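Local structure of putative mandelate racemase (Bordetella bronchiseptica, 3OZY) at residues H11-I17 with L31-L37; L185-R189 with I217-C223; D234-R239 with D264-A270. The protein is of unknown function but, as an enolase superfamily member that binds magnesium and m-xylarate, probably acts on acid sugars by abstracting a proton next to a carboxylate. One frame throughout, in Å; residues are numbered along the deposited sequence. Where two conformers were deposited one is given.

Contact 1 of 3, residues H11-I17 with L31-L37; sequences HALSTPI and LNRQMIL
An antiparallel strand pair in the N-terminal domain, this contact sets strand 5-16, outermost in its sheet but bonded through A12 and S14 to W375 and H373, against the middle strand 32-42. The axes of strands 11-16 and 32-37 approach to 4.6 Å, their N-to-C directions 163° apart. H11, L13 and T15 form hydrogen-bonded pairs with L37, M35 and R33: H11 N-L37 O, L37 N-H11 O, L13 N-M35 O and T15 N-R33 O are 2.9 Å, M35 N-L13 O 3.1 Å; R33 N-T15 O, also 2.9 Å, is weak. With chi1 p, T15 OG1 donates to R33 O at 2.8 Å. L13 CD1 lies 4.1 Å from M35 CG on the face covered by helices 367-372 and 309-321. On the A12 and I36 face, by helix 58-73, Q34 NE2 donates to S14 OG at 3.0 Å and also to E378 O. R33's guanidinium reaches beyond the pair to a salt bridge with D331. This three-stranded antiparallel sheet packed with helices forms the N-terminal capping domain of enolase superfamily members.

Contact 2 of 3, residues L185-R189 with I217-C223; sequences LRAMR and ILDEAGC
Apolar packing joins helix 178-192 to the C-terminal end of helix 208-220. L185 (chi1 m, chi2 t) points at the other helix: its CD1 lies 3.3 Å from L218 CD2 in the conformer given, and 4.4 Å from I217 CG2, while its CD2 is 4.1 Å from C223 SG. The closest CA pair is R189 with A221, at 6.5 Å.

Hydrogen bonding centres on R189, one helical turn after L185. With chi1 t and chi2 and chi3 p, its side chain folds so that NE and NH2 both donate to A221 O, at 2.8 and 3.0 Å. This carbonyl is available because the helix is ending: G222, at phi/psi 64/35, closes a Schellman motif with C223 N to L218 O and G222 N to D219 O, both 2.9 Å. One water accepts from R189 NH2 (3.0 Å) and donates to G222 O (2.7 Å).

At the exposed margin R186 NE and E220 OE2 form a long salt bridge of 3.7 Å.

These are consecutive outer helices of the beta/alpha barrel. L185 and L218 both reach V200 on strand 197-201, which runs between the two helices in sequence, and M188 faces helix 152-164.

Contact 3 of 3, residues D234-R239 with D264-A270; sequences DIEGHR and DYIRNDA
Neighbouring outer helices of the beta/alpha barrel meet here, the first turn of helix 235-242 against the end of helix 258-267, near the second subunit. D234 is the N-cap: OD1 accepts from G237 N at 2.9 Å and OD2 forms a salt bridge with R208. At the other helix's end, D269 (phi/psi 54/40) is the C-prime residue of a Schellman motif, with A270 N-Y265 O and D269 N-I266 O both 3.0 Å. I235 (chi1 m, chi2 t) puts CG1 4.0 Å from the Y265 ring centroid, a CH-pi contact over the face; its CG2 is 3.7 Å from A270 CB. The edge of Y265 meets the face of H238, centroids 5.1 Å apart, planes at 75°. H238 ND1 donates to D234 O at 2.8 Å, while Y265 OH bonds I232 O. A water donates to R239 O (3.3 Å) and D269 O (2.9 Å). E236 pairs with R239, and R267 with E236 of the second subunit. With no hydrogen bond directly between the segments, apolar and aromatic packing carries the contact.

In the fold
Contact 1 belongs to the N-terminal domain, whereas contacts 2 and 3 share the barrel domain; none touches another, and contacts 2 and 3 keep about 11 Å between nearest atoms. Contact 1 is mostly buried, with nine of fourteen touching residues enclosed, and relies on repeated backbone hydrogen bonds. The helix contacts lie farther from the chain's centre and are partly buried; because helices bond their backbones internally, side chains do most of the joining: an arginine reaching a helix-end carbonyl in contact 2, an aromatic pair in contact 3. Both use a Schellman-terminated helix against its sequence-adjacent neighbour, but only contact 3 meets the second subunit. Contacts 1 and 3 occupy opposite sides of the chain's centre.

Contact 1 of 3, residues H11-I17 with L31-L37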
# COMPACT_ATOMS: atom_id res chain seq x y z
N HIS A 11 -8.38 16.48 -11.46
CA HIS A 11 -8.22 16.69 -12.91
C HIS A 11 -7.06 15.85 -13.42
O HIS A 11 -5.91 16.10 -13.08
CB HIS A 11 -7.91 18.16 -13.23
CG HIS A 11 -8.91 19.14 -12.69
ND1 HIS A 11 -9.99 19.59 -13.42
CD2 HIS A 11 -8.98 19.77 -11.49
CE1 HIS A 11 -10.69 20.44 -12.69
NE2 HIS A 11 -10.10 20.57 -11.52
N ALA A 12 -7.36 14.87 -14.27
CA ALA A 12 -6.32 14.04 -14.87
C ALA A 12 -5.66 14.74 -16.05
O ALA A 12 -6.35 15.11 -17.02
CB ALA A 12 -6.89 12.70 -15.28
N LEU A 13 -4.34 14.91 -15.98
CA LEU A 13 -3.59 15.64 -16.99
C LEU A 13 -2.46 14.80 -17.58
O LEU A 13 -1.81 14.03 -16.87
CB LEU A 13 -3.00 16.91 -16.39
CG LEU A 13 -3.96 17.88 -15.70
CD1 LEU A 13 -3.21 19.10 -15.19
CD2 LEU A 13 -5.06 18.30 -16.66
N SER A 14 -2.22 14.96 -18.88
CA SER A 14 -1.10 14.29 -19.52
C SER A 14 -0.36 15.26 -20.43
O SER A 14 -0.98 16.08 -21.12
CB SER A 14 -1.57 13.07 -20.31
OG SER A 14 -0.46 12.29 -20.74
N THR A 15 0.97 15.19 -20.41
CA THR A 15 1.81 16.00 -21.29
C THR A 15 2.81 15.10 -21.99
O THR A 15 3.33 14.16 -21.40
CB THR A 15 2.54 17.13 -20.53
OG1 THR A 15 3.46 16.57 -19.58
CG2 THR A 15 1.55 18.03 -19.80
N PRO A 16 3.10 15.39 -23.27
CA PRO A 16 3.95 14.47 -24.05
C PRO A 16 5.44 14.67 -23.80
O PRO A 16 5.86 15.68 -23.23
CB PRO A 16 3.59 14.82 -25.50
CG PRO A 16 3.17 16.25 -25.45
CD PRO A 16 2.51 16.45 -24.10
N ILE A 17 6.22 13.69 -24.22
CA ILE A 17 7.68 13.75 -24.14
C ILE A 17 8.21 13.39 -25.53
O ILE A 17 7.88 12.34 -26.05
CB ILE A 17 8.26 12.74 -23.13
CG1 ILE A 17 7.64 12.90 -21.73
CG2 ILE A 17 9.78 12.89 -23.05
CD1 ILE A 17 8.06 11.78 -20.74
N LEU A 31 7.16 7.94 -20.70
CA LEU A 31 6.38 8.06 -21.93
C LEU A 31 5.61 9.37 -22.00
O LEU A 31 5.63 10.06 -23.02
CB LEU A 31 5.43 6.87 -22.05
CG LEU A 31 6.09 5.48 -22.04
CD1 LEU A 31 5.03 4.37 -21.99
CD2 LEU A 31 7.05 5.29 -23.21
N ASN A 32 4.91 9.72 -20.92
CA ASN A 32 4.20 10.99 -20.82
C ASN A 32 4.27 11.45 -19.38
O ASN A 32 4.11 10.63 -18.48
CB ASN A 32 2.73 10.84 -21.23
CG ASN A 32 2.57 10.47 -22.68
OD1 ASN A 32 2.60 11.34 -23.57
ND2 ASN A 32 2.40 9.18 -22.95
N ARG A 33 4.54 12.73 -19.15
CA ARG A 33 4.53 13.26 -17.79
C ARG A 33 3.10 13.61 -17.41
O ARG A 33 2.45 14.45 -18.04
CB ARG A 33 5.48 14.45 -17.64
CG ARG A 33 6.96 14.13 -17.96
CD ARG A 33 7.50 12.90 -17.19
NE ARG A 33 7.47 13.09 -15.74
CZ ARG A 33 8.44 13.67 -15.04
NH1 ARG A 33 9.54 14.11 -15.62
NH2 ARG A 33 8.30 13.80 -13.73
N GLN A 34 2.60 12.94 -16.38
CA GLN A 34 1.20 13.05 -16.00
C GLN A 34 1.05 13.48 -14.55
O GLN A 34 2.00 13.43 -13.76
CB GLN A 34 0.51 11.70 -16.20
CG GLN A 34 0.65 11.16 -17.62
CD GLN A 34 -0.20 9.93 -17.90
OE1 GLN A 34 -0.50 9.13 -17.00
NE2 GLN A 34 -0.58 9.76 -19.15
N MET A 35 -0.16 13.89 -14.20
CA MET A 35 -0.49 14.21 -12.82
C MET A 35 -1.99 14.28 -12.66
O MET A 35 -2.75 14.37 -13.64
CB MET A 35 0.09 15.56 -12.41
CG MET A 35 -0.59 16.75 -13.08
SD MET A 35 0.11 18.35 -12.62
CE MET A 35 -0.40 18.44 -10.90
N ILE A 36 -2.42 14.21 -11.40
CA ILE A 36 -3.73 14.69 -11.01
C ILE A 36 -3.56 16.06 -10.37
O ILE A 36 -2.74 16.23 -9.46
CB ILE A 36 -4.37 13.77 -9.95
CG1 ILE A 36 -4.80 12.45 -10.56
CG2 ILE A 36 -5.55 14.47 -9.27
CD1 ILE A 36 -5.99 12.55 -11.50
N LEU A 37 -4.32 17.04 -10.85
CA LEU A 37 -4.44 18.32 -10.18
C LEU A 37 -5.66 18.26 -9.28
O LEU A 37 -6.80 18.20 -9.77
CB LEU A 37 -4.58 19.46 -11.20
CG LEU A 37 -4.79 20.85 -10.61
CD1 LEU A 37 -3.60 21.28 -9.78
CD2 LEU A 37 -5.06 21.88 -11.71
O HOH W 1 0.59 13.23 -23.11
O HOH W 2 4.63 11.61 -25.57
O HOH W 3 7.15 9.81 -25.24

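Contact 2 of 3, residues L185-R189 with I217-C223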
# COMPACT_ATOMS: atom_id res chain seq x y z
N LEU A 185 30.44 7.37 -13.01
CA LEU A 185 30.75 8.12 -11.79
C LEU A 185 32.19 8.59 -11.75
O LEU A 185 32.47 9.73 -11.37
CB LEU A 185 30.47 7.27 -10.55
CG LEU A 185 29.01 7.14 -10.13
CD1 LEU A 185 28.91 6.08 -9.06
CD2 LEU A 185 28.47 8.48 -9.64
N ARG A 186 33.11 7.72 -12.12
CA ARG A 186 34.51 8.10 -12.11
C ARG A 186 34.76 9.26 -13.08
O ARG A 186 35.47 10.20 -12.76
CB ARG A 186 35.43 6.91 -12.43
CG ARG A 186 35.44 5.85 -11.33
CD ARG A 186 36.52 4.82 -11.56
NE ARG A 186 36.24 3.55 -10.88
CZ ARG A 186 35.71 2.49 -11.48
NH1 ARG A 186 35.41 2.54 -12.78
NH2 ARG A 186 35.49 1.38 -10.80
N ALA A 187 34.15 9.21 -14.26
CA ALA A 187 34.32 10.27 -15.25
C ALA A 187 33.69 11.57 -14.76
O ALA A 187 34.24 12.66 -14.92
CB ALA A 187 33.74 9.86 -16.59
N MET A 188 32.50 11.46 -14.16
CA MET A 188 31.81 12.61 -13.61
C MET A 188 32.63 13.33 -12.54
O MET A 188 32.79 14.55 -12.59
CB MET A 188 30.44 12.21 -13.05
CG MET A 188 29.43 11.87 -14.14
SD MET A 188 28.05 10.89 -13.50
CE MET A 188 27.25 12.09 -12.45
N ARG A 189 33.16 12.58 -11.58
CA ARG A 189 33.95 13.17 -10.51
C ARG A 189 35.21 13.84 -11.04
O ARG A 189 35.58 14.94 -10.62
CB ARG A 189 34.30 12.11 -9.46
CG ARG A 189 35.25 12.61 -8.38
CD ARG A 189 34.67 13.78 -7.60
NE ARG A 189 33.57 13.35 -6.74
CZ ARG A 189 32.59 14.14 -6.32
NH1 ARG A 189 32.55 15.42 -6.68
NH2 ARG A 189 31.65 13.65 -5.53
N ILE A 217 32.58 1.83 -4.53
CA ILE A 217 32.80 2.78 -5.62
C ILE A 217 32.31 4.16 -5.22
O ILE A 217 33.01 5.17 -5.39
CB ILE A 217 32.05 2.35 -6.90
CG1 ILE A 217 32.51 0.97 -7.37
CG2 ILE A 217 32.21 3.40 -8.01
CD1 ILE A 217 33.98 0.90 -7.72
N LEU A 218 31.09 4.22 -4.68
CA LEU A 218 30.49 5.49 -4.28
C LEU A 218 31.35 6.19 -3.24
O LEU A 218 31.51 7.41 -3.24
CB LEU A 218 29.07 5.31 -3.74
CG LEU A 218 28.12 4.46 -4.59
CD1 LEU A 218 26.72 4.55 -4.00
CD2 LEU A 218 28.12 4.86 -6.06
N ASP A 219 31.91 5.40 -2.33
CA ASP A 219 32.79 5.92 -1.29
C ASP A 219 34.05 6.52 -1.94
O ASP A 219 34.42 7.66 -1.66
CB ASP A 219 33.11 4.76 -0.34
CG ASP A 219 33.83 5.18 0.92
OD1 ASP A 219 34.11 6.38 1.12
OD2 ASP A 219 34.13 4.28 1.73
N GLU A 220 34.68 5.76 -2.83
CA GLU A 220 35.85 6.23 -3.56
C GLU A 220 35.57 7.56 -4.27
O GLU A 220 36.43 8.46 -4.27
CB GLU A 220 36.25 5.16 -4.58
CG GLU A 220 37.35 5.55 -5.55
CD GLU A 220 37.44 4.58 -6.72
OE1 GLU A 220 37.21 3.37 -6.52
OE2 GLU A 220 37.72 5.04 -7.85
N ALA A 221 34.38 7.69 -4.86
CA ALA A 221 33.99 8.88 -5.61
C ALA A 221 33.43 9.99 -4.72
O ALA A 221 33.04 11.05 -5.22
CB ALA A 221 32.99 8.52 -6.71
N GLY A 222 33.37 9.75 -3.42
CA GLY A 222 32.88 10.75 -2.49
C GLY A 222 31.43 11.14 -2.70
O GLY A 222 31.04 12.29 -2.48
N CYS A 223 30.60 10.17 -3.09
CA CYS A 223 29.19 10.46 -3.33
C CYS A 223 28.43 10.87 -2.07
O CYS A 223 28.68 10.36 -0.98
CB CYS A 223 28.50 9.27 -3.99
SG CYS A 223 29.11 8.94 -5.65
O HOH W 4 29.40 14.17 -3.58

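Contact 3 of 3, residues D234-R239 with D264-A270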
# COMPACT_ATOMS: atom_id res chain seq x y z
N ASP A 234 13.39 -4.55 1.82
CA ASP A 234 14.52 -5.18 2.50
C ASP A 234 15.17 -4.20 3.49
O ASP A 234 16.21 -3.59 3.20
CB ASP A 234 15.54 -5.66 1.47
CG ASP A 234 16.70 -6.37 2.10
OD1 ASP A 234 16.64 -6.64 3.33
OD2 ASP A 234 17.68 -6.68 1.38
N ILE A 235 14.54 -4.03 4.65
CA ILE A 235 15.07 -3.10 5.65
C ILE A 235 16.47 -3.51 6.13
O ILE A 235 17.38 -2.68 6.24
CB ILE A 235 14.11 -2.94 6.84
CG1 ILE A 235 12.77 -2.37 6.34
CG2 ILE A 235 14.70 -2.01 7.88
CD1 ILE A 235 11.70 -2.21 7.42
N GLU A 236 16.64 -4.80 6.42
CA GLU A 236 17.92 -5.30 6.92
C GLU A 236 19.07 -5.05 5.94
O GLU A 236 20.20 -4.74 6.36
CB GLU A 236 17.80 -6.79 7.26
CG GLU A 236 19.11 -7.53 7.55
CD GLU A 236 19.79 -7.11 8.84
OE1 GLU A 236 19.31 -6.18 9.52
OE2 GLU A 236 20.83 -7.71 9.18
N GLY A 237 18.81 -5.17 4.64
CA GLY A 237 19.83 -4.87 3.65
C GLY A 237 20.34 -3.44 3.77
O GLY A 237 21.53 -3.18 3.59
N HIS A 238 19.44 -2.51 4.05
CA HIS A 238 19.84 -1.11 4.19
C HIS A 238 20.69 -0.94 5.45
O HIS A 238 21.66 -0.17 5.46
CB HIS A 238 18.61 -0.20 4.23
CG HIS A 238 17.89 -0.06 2.92
ND1 HIS A 238 17.01 -1.01 2.44
CD2 HIS A 238 17.89 0.94 2.00
CE1 HIS A 238 16.51 -0.61 1.28
NE2 HIS A 238 17.03 0.58 1.00
N ARG A 239 20.34 -1.66 6.51
CA ARG A 239 21.17 -1.63 7.72
C ARG A 239 22.58 -2.13 7.40
O ARG A 239 23.56 -1.54 7.85
CB ARG A 239 20.56 -2.46 8.85
CG ARG A 239 21.36 -2.33 10.16
CD ARG A 239 21.01 -3.43 11.17
NE ARG A 239 21.47 -4.74 10.71
CZ ARG A 239 22.75 -5.11 10.68
NH1 ARG A 239 23.71 -4.28 11.08
NH2 ARG A 239 23.07 -6.32 10.24
N ASP A 264 10.19 2.25 11.21
CA ASP A 264 10.76 0.91 11.10
C ASP A 264 12.21 0.95 10.61
O ASP A 264 13.04 0.20 11.09
CB ASP A 264 9.91 0.02 10.19
CG ASP A 264 8.67 -0.49 10.88
OD1 ASP A 264 8.63 -0.49 12.12
OD2 ASP A 264 7.74 -0.90 10.16
N TYR A 265 12.51 1.81 9.64
CA TYR A 265 13.89 1.95 9.20
C TYR A 265 14.78 2.49 10.31
O TYR A 265 15.87 1.98 10.54
CB TYR A 265 13.99 2.83 7.94
CG TYR A 265 13.88 2.08 6.64
CD1 TYR A 265 12.66 1.62 6.17
CD2 TYR A 265 15.01 1.84 5.87
CE1 TYR A 265 12.57 0.92 4.98
CE2 TYR A 265 14.94 1.15 4.68
CZ TYR A 265 13.71 0.69 4.24
OH TYR A 265 13.66 0.01 3.04
N ILE A 266 14.31 3.52 11.01
CA ILE A 266 15.10 4.11 12.08
C ILE A 266 15.38 3.11 13.21
O ILE A 266 16.50 3.01 13.70
CB ILE A 266 14.44 5.39 12.63
CG1 ILE A 266 14.43 6.48 11.55
CG2 ILE A 266 15.15 5.88 13.91
CD1 ILE A 266 13.61 7.68 11.94
N ARG A 267 14.36 2.36 13.60
CA ARG A 267 14.49 1.38 14.69
C ARG A 267 15.43 0.24 14.33
O ARG A 267 15.92 -0.48 15.21
CB ARG A 267 13.13 0.82 15.09
CG ARG A 267 12.23 1.81 15.80
CD ARG A 267 10.94 1.16 16.27
NE ARG A 267 11.17 0.16 17.31
CZ ARG A 267 10.98 -1.14 17.17
NH1 ARG A 267 10.54 -1.63 16.02
NH2 ARG A 267 11.22 -1.97 18.18
N ASN A 268 15.68 0.06 13.04
CA ASN A 268 16.61 -0.94 12.59
C ASN A 268 17.94 -0.37 12.11
O ASN A 268 18.71 -1.06 11.44
CB ASN A 268 15.96 -1.80 11.51
CG ASN A 268 14.88 -2.69 12.08
OD1 ASN A 268 15.19 -3.70 12.71
ND2 ASN A 268 13.62 -2.31 11.90
N ASP A 269 18.21 0.89 12.45
CA ASP A 269 19.48 1.54 12.11
C ASP A 269 19.76 1.44 10.61
O ASP A 269 20.90 1.25 10.18
CB ASP A 269 20.63 0.95 12.93
CG ASP A 269 20.46 1.20 14.43
OD1 ASP A 269 20.03 2.31 14.81
OD2 ASP A 269 20.78 0.30 15.23
N ALA A 270 18.71 1.62 9.81
CA ALA A 270 18.77 1.28 8.40
C ALA A 270 18.70 2.48 7.46
O ALA A 270 18.57 2.31 6.25
CB ALA A 270 17.66 0.28 8.06
O HOH W 5 17.18 -4.80 10.41
O HOH W 6 23.55 0.27 10.59